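Local coordinates for protein poly(ADP-ribose) glycohydrolase (Thermomonospora curvata, PDB 3SIG) that hydrolyses the ribose-ribose glycosidic bonds of poly(ADP-ribose), binding ADP-ribose in a macrodomain-type pocket, at residues N93-F104 with Q111-Y122. Numbering follows the deposited sequence.
Sequences NFASAEHPGGGF and QEEGLARSSGLY. With AR6 ([(2R,3S,4R,5R)-5-(6-aminopurin-9-yl)-3,4-dihydroxy-oxolan-2-yl]methyl [hydroxy-[[(2R,3S,4R,5S)-3,4,5-trihydroxyoxolan-2-yl]methoxy]phosphoryl] hydrogen phosphate), chain B.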
loop_
_atom_site.group_PDB
_atom_site.type_symbol
_atom_site.label_atom_id
_atom_site.label_comp_id
_atom_site.label_asym_id
_atom_site.label_seq_id
_atom_site.Cartn_x
_atom_site.Cartn_y
_atom_site.Cartn_z
ATOM N N ASN A 93 -0.248 -0.707 0.430
ATOM C CA ASN A 93 0.739 -1.018 -0.588
ATOM C C ASN A 93 0.249 -2.195 -1.396
ATOM O O ASN A 93 -0.043 -3.254 -0.829
ATOM C CB ASN A 93 2.058 -1.358 0.126
ATOM C CG ASN A 93 3.128 -1.889 -0.814
ATOM O OD1 ASN A 93 3.075 -1.670 -2.012
ATOM N ND2 ASN A 93 4.107 -2.626 -0.262
ATOM N N PHE A 94 0.121 -1.992 -2.719
ATOM C CA PHE A 94 -0.376 -3.024 -3.622
ATOM C C PHE A 94 0.816 -3.942 -3.911
ATOM O O PHE A 94 1.533 -3.853 -4.931
ATOM C CB PHE A 94 -0.908 -2.419 -4.920
ATOM C CG PHE A 94 -1.968 -1.343 -4.745
ATOM C CD1 PHE A 94 -2.716 -1.183 -3.580
ATOM C CD2 PHE A 94 -2.284 -0.522 -5.827
ATOM C CE1 PHE A 94 -3.696 -0.208 -3.484
ATOM C CE2 PHE A 94 -3.259 0.470 -5.730
ATOM C CZ PHE A 94 -3.957 0.634 -4.560
ATOM N N ALA A 95 1.047 -4.846 -2.969
ATOM C CA ALA A 95 2.334 -5.483 -2.808
ATOM C C ALA A 95 2.604 -6.614 -3.756
ATOM O O ALA A 95 1.697 -7.377 -4.118
ATOM C CB ALA A 95 2.401 -6.014 -1.418
ATOM N N SER A 96 3.886 -6.782 -4.076
ATOM C CA SER A 96 4.445 -8.028 -4.561
ATOM C C SER A 96 4.480 -9.009 -3.402
ATOM O O SER A 96 4.867 -8.695 -2.278
ATOM C CB SER A 96 5.862 -7.798 -5.036
ATOM O OG SER A 96 6.487 -9.057 -5.338
ATOM N N ALA A 97 4.128 -10.258 -3.675
ATOM C CA ALA A 97 4.282 -11.327 -2.696
ATOM C C ALA A 97 5.718 -11.816 -2.570
ATOM O O ALA A 97 6.053 -12.503 -1.602
ATOM C CB ALA A 97 3.384 -12.492 -3.092
ATOM N N GLU A 98 6.543 -11.472 -3.554
ATOM C CA GLU A 98 7.850 -12.123 -3.762
ATOM C C GLU A 98 9.057 -11.204 -3.587
ATOM O O GLU A 98 10.137 -11.692 -3.278
ATOM C CB GLU A 98 7.914 -12.684 -5.174
ATOM C CG GLU A 98 6.864 -13.744 -5.448
ATOM C CD GLU A 98 6.894 -14.295 -6.878
ATOM O OE1 GLU A 98 7.304 -13.570 -7.817
ATOM O OE2 GLU A 98 6.485 -15.458 -7.051
ATOM N N HIS A 99 8.918 -9.898 -3.809
ATOM C CA HIS A 99 10.046 -8.976 -3.742
ATOM C C HIS A 99 9.667 -7.696 -3.031
ATOM O O HIS A 99 8.714 -7.035 -3.419
ATOM C CB HIS A 99 10.557 -8.629 -5.143
ATOM C CG HIS A 99 10.959 -9.832 -5.936
ATOM N ND1 HIS A 99 10.174 -10.359 -6.939
ATOM C CD2 HIS A 99 12.031 -10.649 -5.828
ATOM C CE1 HIS A 99 10.764 -11.429 -7.441
ATOM N NE2 HIS A 99 11.888 -11.631 -6.779
ATOM N N PRO A 100 10.435 -7.326 -2.002
ATOM C CA PRO A 100 10.107 -6.105 -1.246
ATOM C C PRO A 100 10.341 -4.856 -2.087
ATOM O O PRO A 100 11.464 -4.653 -2.574
ATOM C CB PRO A 100 11.070 -6.179 -0.041
ATOM C CG PRO A 100 12.233 -7.031 -0.537
ATOM C CD PRO A 100 11.593 -8.041 -1.425
ATOM N N GLY A 101 9.325 -4.033 -2.277
ATOM C CA GLY A 101 9.437 -2.896 -3.192
ATOM C C GLY A 101 9.283 -3.306 -4.658
ATOM O O GLY A 101 9.507 -2.486 -5.570
ATOM N N GLY A 102 8.886 -4.554 -4.916
ATOM C CA GLY A 102 8.639 -5.002 -6.260
ATOM C C GLY A 102 9.885 -4.896 -7.110
ATOM O O GLY A 102 10.968 -5.280 -6.696
ATOM N N GLY A 103 9.718 -4.380 -8.314
ATOM C CA GLY A 103 10.845 -4.199 -9.222
ATOM C C GLY A 103 11.503 -2.815 -9.159
ATOM O O GLY A 103 12.041 -2.326 -10.160
ATOM N N PHE A 104 11.432 -2.127 -8.022
ATOM C CA PHE A 104 11.776 -0.725 -8.064
ATOM C C PHE A 104 13.205 -0.491 -8.507
ATOM O O PHE A 104 13.468 0.476 -9.231
ATOM C CB PHE A 104 11.415 0.021 -6.768
ATOM C CG PHE A 104 12.406 -0.083 -5.635
ATOM C CD1 PHE A 104 12.618 -1.276 -4.959
ATOM C CD2 PHE A 104 13.036 1.059 -5.183
ATOM C CE1 PHE A 104 13.495 -1.331 -3.897
ATOM C CE2 PHE A 104 13.892 1.022 -4.103
ATOM C CZ PHE A 104 14.130 -0.184 -3.465
ATOM N N GLN A 111 2.522 0.785 -8.548
ATOM C CA GLN A 111 2.299 1.521 -7.307
ATOM C C GLN A 111 3.337 1.227 -6.235
ATOM O O GLN A 111 3.889 2.145 -5.612
ATOM C CB GLN A 111 0.879 1.286 -6.776
ATOM C CG GLN A 111 0.473 2.145 -5.605
ATOM C CD GLN A 111 0.354 1.361 -4.314
ATOM O OE1 GLN A 111 0.943 0.278 -4.145
ATOM N NE2 GLN A 111 -0.392 1.908 -3.376
ATOM N N GLU A 112 3.635 -0.034 -5.991
ATOM C CA GLU A 112 4.585 -0.383 -4.955
ATOM C C GLU A 112 5.942 0.227 -5.244
ATOM O O GLU A 112 6.617 0.720 -4.355
ATOM C CB GLU A 112 4.724 -1.905 -4.793
ATOM C CG GLU A 112 5.830 -2.241 -3.749
ATOM C CD GLU A 112 5.887 -3.686 -3.314
ATOM O OE1 GLU A 112 5.564 -4.578 -4.138
ATOM O OE2 GLU A 112 6.320 -3.931 -2.152
ATOM N N GLU A 113 6.387 0.146 -6.485
ATOM C CA GLU A 113 7.688 0.707 -6.854
ATOM C C GLU A 113 7.752 2.198 -6.555
ATOM O O GLU A 113 8.778 2.709 -6.119
ATOM C CB GLU A 113 8.019 0.414 -8.312
ATOM C CG GLU A 113 8.303 -1.071 -8.595
ATOM C CD GLU A 113 7.091 -1.944 -8.856
ATOM O OE1 GLU A 113 5.943 -1.477 -8.735
ATOM O OE2 GLU A 113 7.304 -3.131 -9.185
ATOM N N GLY A 114 6.663 2.907 -6.848
ATOM C CA GLY A 114 6.632 4.320 -6.517
ATOM C C GLY A 114 6.747 4.551 -5.013
ATOM O O GLY A 114 7.455 5.460 -4.556
ATOM N N LEU A 115 6.082 3.724 -4.228
ATOM C CA LEU A 115 6.216 3.870 -2.777
ATOM C C LEU A 115 7.663 3.624 -2.355
ATOM O O LEU A 115 8.234 4.377 -1.546
ATOM C CB LEU A 115 5.315 2.865 -2.041
ATOM C CG LEU A 115 3.820 2.976 -2.353
ATOM C CD1 LEU A 115 3.038 1.952 -1.589
ATOM C CD2 LEU A 115 3.259 4.398 -2.117
ATOM N N ALA A 116 8.289 2.592 -2.915
ATOM C CA ALA A 116 9.656 2.249 -2.555
ATOM C C ALA A 116 10.678 3.305 -3.019
ATOM O O ALA A 116 11.681 3.528 -2.363
ATOM C CB ALA A 116 10.012 0.855 -3.120
ATOM N N ARG A 117 10.405 3.982 -4.117
ATOM C CA ARG A 117 11.309 5.015 -4.577
ATOM C C ARG A 117 11.189 6.254 -3.719
ATOM O O ARG A 117 12.084 7.104 -3.731
ATOM C CB ARG A 117 10.966 5.434 -6.014
ATOM C CG ARG A 117 11.433 4.459 -7.100
ATOM C CD ARG A 117 11.472 5.057 -8.526
ATOM N NE ARG A 117 10.222 5.707 -8.857
ATOM C CZ ARG A 117 9.132 5.098 -9.289
ATOM N NH1 ARG A 117 9.121 3.792 -9.516
ATOM N NH2 ARG A 117 8.034 5.803 -9.472
ATOM N N SER A 118 10.075 6.427 -3.026
ATOM C CA SER A 118 9.706 7.722 -2.433
ATOM C C SER A 118 9.742 7.764 -0.926
ATOM O O SER A 118 9.354 8.793 -0.364
ATOM C CB SER A 118 8.289 8.094 -2.879
ATOM O OG SER A 118 8.161 8.058 -4.290
ATOM N N SER A 119 10.156 6.687 -0.271
ATOM C CA SER A 119 9.954 6.589 1.169
ATOM C C SER A 119 10.962 5.634 1.778
ATOM O O SER A 119 11.820 5.091 1.060
ATOM C CB SER A 119 8.535 6.064 1.474
ATOM O OG SER A 119 8.419 4.684 1.178
ATOM N N GLY A 120 10.828 5.378 3.073
ATOM C CA GLY A 120 11.588 4.327 3.716
ATOM C C GLY A 120 10.981 2.936 3.673
ATOM O O GLY A 120 11.479 2.037 4.355
ATOM N N LEU A 121 9.984 2.746 2.828
ATOM C CA LEU A 121 9.267 1.480 2.843
ATOM C C LEU A 121 10.170 0.284 2.599
ATOM O O LEU A 121 10.012 -0.743 3.240
ATOM C CB LEU A 121 8.148 1.505 1.814
ATOM C CG LEU A 121 7.311 0.226 1.725
ATOM C CD1 LEU A 121 6.626 -0.138 3.050
ATOM C CD2 LEU A 121 6.299 0.396 0.592
ATOM N N TYR A 122 11.101 0.364 1.654
ATOM C CA TYR A 122 11.989 -0.775 1.375
ATOM C C TYR A 122 12.790 -1.190 2.586
ATOM O O TYR A 122 13.055 -2.362 2.764
ATOM C CB TYR A 122 12.935 -0.404 0.238
ATOM C CG TYR A 122 14.069 -1.338 -0.137
ATOM C CD1 TYR A 122 13.831 -2.596 -0.632
ATOM C CD2 TYR A 122 15.385 -0.891 -0.072
ATOM C CE1 TYR A 122 14.913 -3.387 -1.055
ATOM C CE2 TYR A 122 16.418 -1.674 -0.479
ATOM C CZ TYR A 122 16.161 -2.893 -0.949
ATOM O OH TYR A 122 17.245 -3.657 -1.368
HETATM N N1 AR6 B . -1.414 5.588 -6.851
HETATM C C2 AR6 B . -2.686 5.212 -6.946
HETATM N N3 AR6 B . -3.192 4.328 -7.853
HETATM C C4 AR6 B . -2.256 3.813 -8.683
HETATM C C5 AR6 B . -0.866 4.181 -8.617
HETATM C C6 AR6 B . -0.514 5.085 -7.650
HETATM N N6 AR6 B . 0.814 5.502 -7.549
HETATM N N7 AR6 B . -0.204 3.409 -9.637
HETATM C C8 AR6 B . -1.119 2.722 -10.235
HETATM N N9 AR6 B . -2.375 2.901 -9.735
HETATM P PA AR6 B . -0.702 -1.861 -9.483
HETATM P PB AR6 B . -1.416 -4.579 -8.493
HETATM C "C1'" AR6 B . -3.665 2.312 -10.082
HETATM O O1A AR6 B . -0.733 -2.389 -10.873
HETATM O O1B AR6 B . -1.839 -4.933 -7.082
HETATM C C1D AR6 B . 3.930 -4.193 -8.619
HETATM O O1D AR6 B . 4.996 -4.513 -9.468
HETATM C "C2'" AR6 B . -3.763 1.844 -11.518
HETATM O "O2'" AR6 B . -5.066 2.037 -11.995
HETATM O O2A AR6 B . 0.558 -1.182 -9.011
HETATM O O2B AR6 B . -2.363 -4.863 -9.609
HETATM C C2D AR6 B . 4.100 -4.974 -7.375
HETATM O O2D AR6 B . 5.355 -4.970 -6.791
HETATM C "C3'" AR6 B . -3.477 0.392 -11.392
HETATM O "O3'" AR6 B . -4.098 -0.363 -12.381
HETATM O O3A AR6 B . -1.121 -3.011 -8.469
HETATM C C3D AR6 B . 3.339 -6.211 -7.598
HETATM O O3D AR6 B . 4.268 -7.083 -8.184
HETATM C "C4'" AR6 B . -3.984 0.018 -10.030
HETATM O "O4'" AR6 B . -3.989 1.209 -9.275
HETATM C C4D AR6 B . 2.271 -5.771 -8.536
HETATM O O4D AR6 B . 2.721 -4.611 -9.219
HETATM C "C5'" AR6 B . -3.207 -1.075 -9.308
HETATM O "O5'" AR6 B . -1.831 -0.739 -9.230
HETATM C C5D AR6 B . 0.930 -5.497 -7.856
HETATM O O5D AR6 B . -0.031 -5.243 -8.863
HETATM O O HOH W 1 2.119 -2.172 -7.030
HETATM O O HOH W 2 6.049 -6.385 -1.014
HETATM O O HOH W 3 11.243 1.964 -10.129
#
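Glu112 reaches from the helix 111-118 into the curl of 93-104, CG anti to the backbone N (chi1 176°) and the chain extended beyond it. OE2 is gripped from opposite faces of the carboxylate plane, by Asn93 ND2 at 3.2 Å along a nearly straight N-H and by Gly101 N at 3.0 Å; a water linked to Ser96 O adds a third donor. Thr174, on the neighbouring strand, shares Asn93 ND2. OE1 takes Ser96 N on its syn side at 2.8 Å and accepts the O2D hydroxyl of ADP-ribose at 2.7 Å. A glutamine here would probably set an NH2 against either Ser96 N and the ribose hydroxyl or Asn93 ND2 and Gly101 N, leaving those donors without their acceptor. The loop glycines Gly101 to Gly103 and the Gln111-Glu112-Glu113 run opening the helix form the GGG...QEE signature of PARG enzymes, set on a macrodomain fold beyond the central strand 90-94. Glu113, bent at chi2 (85°), lays OE2 between Gly103 N, 2.9 Å off on the anti side, and the ligand's O1D. At one end the Gln111 amide stacks over the Phe94 ring, planes 12° apart, while its OE1 takes Phe94 N at 2.8 Å. At the other, Ala116 CB sits over a face of Phe104, whose edge meets the face of Tyr122 in a T-shaped pair, centroids 4.8 Å apart.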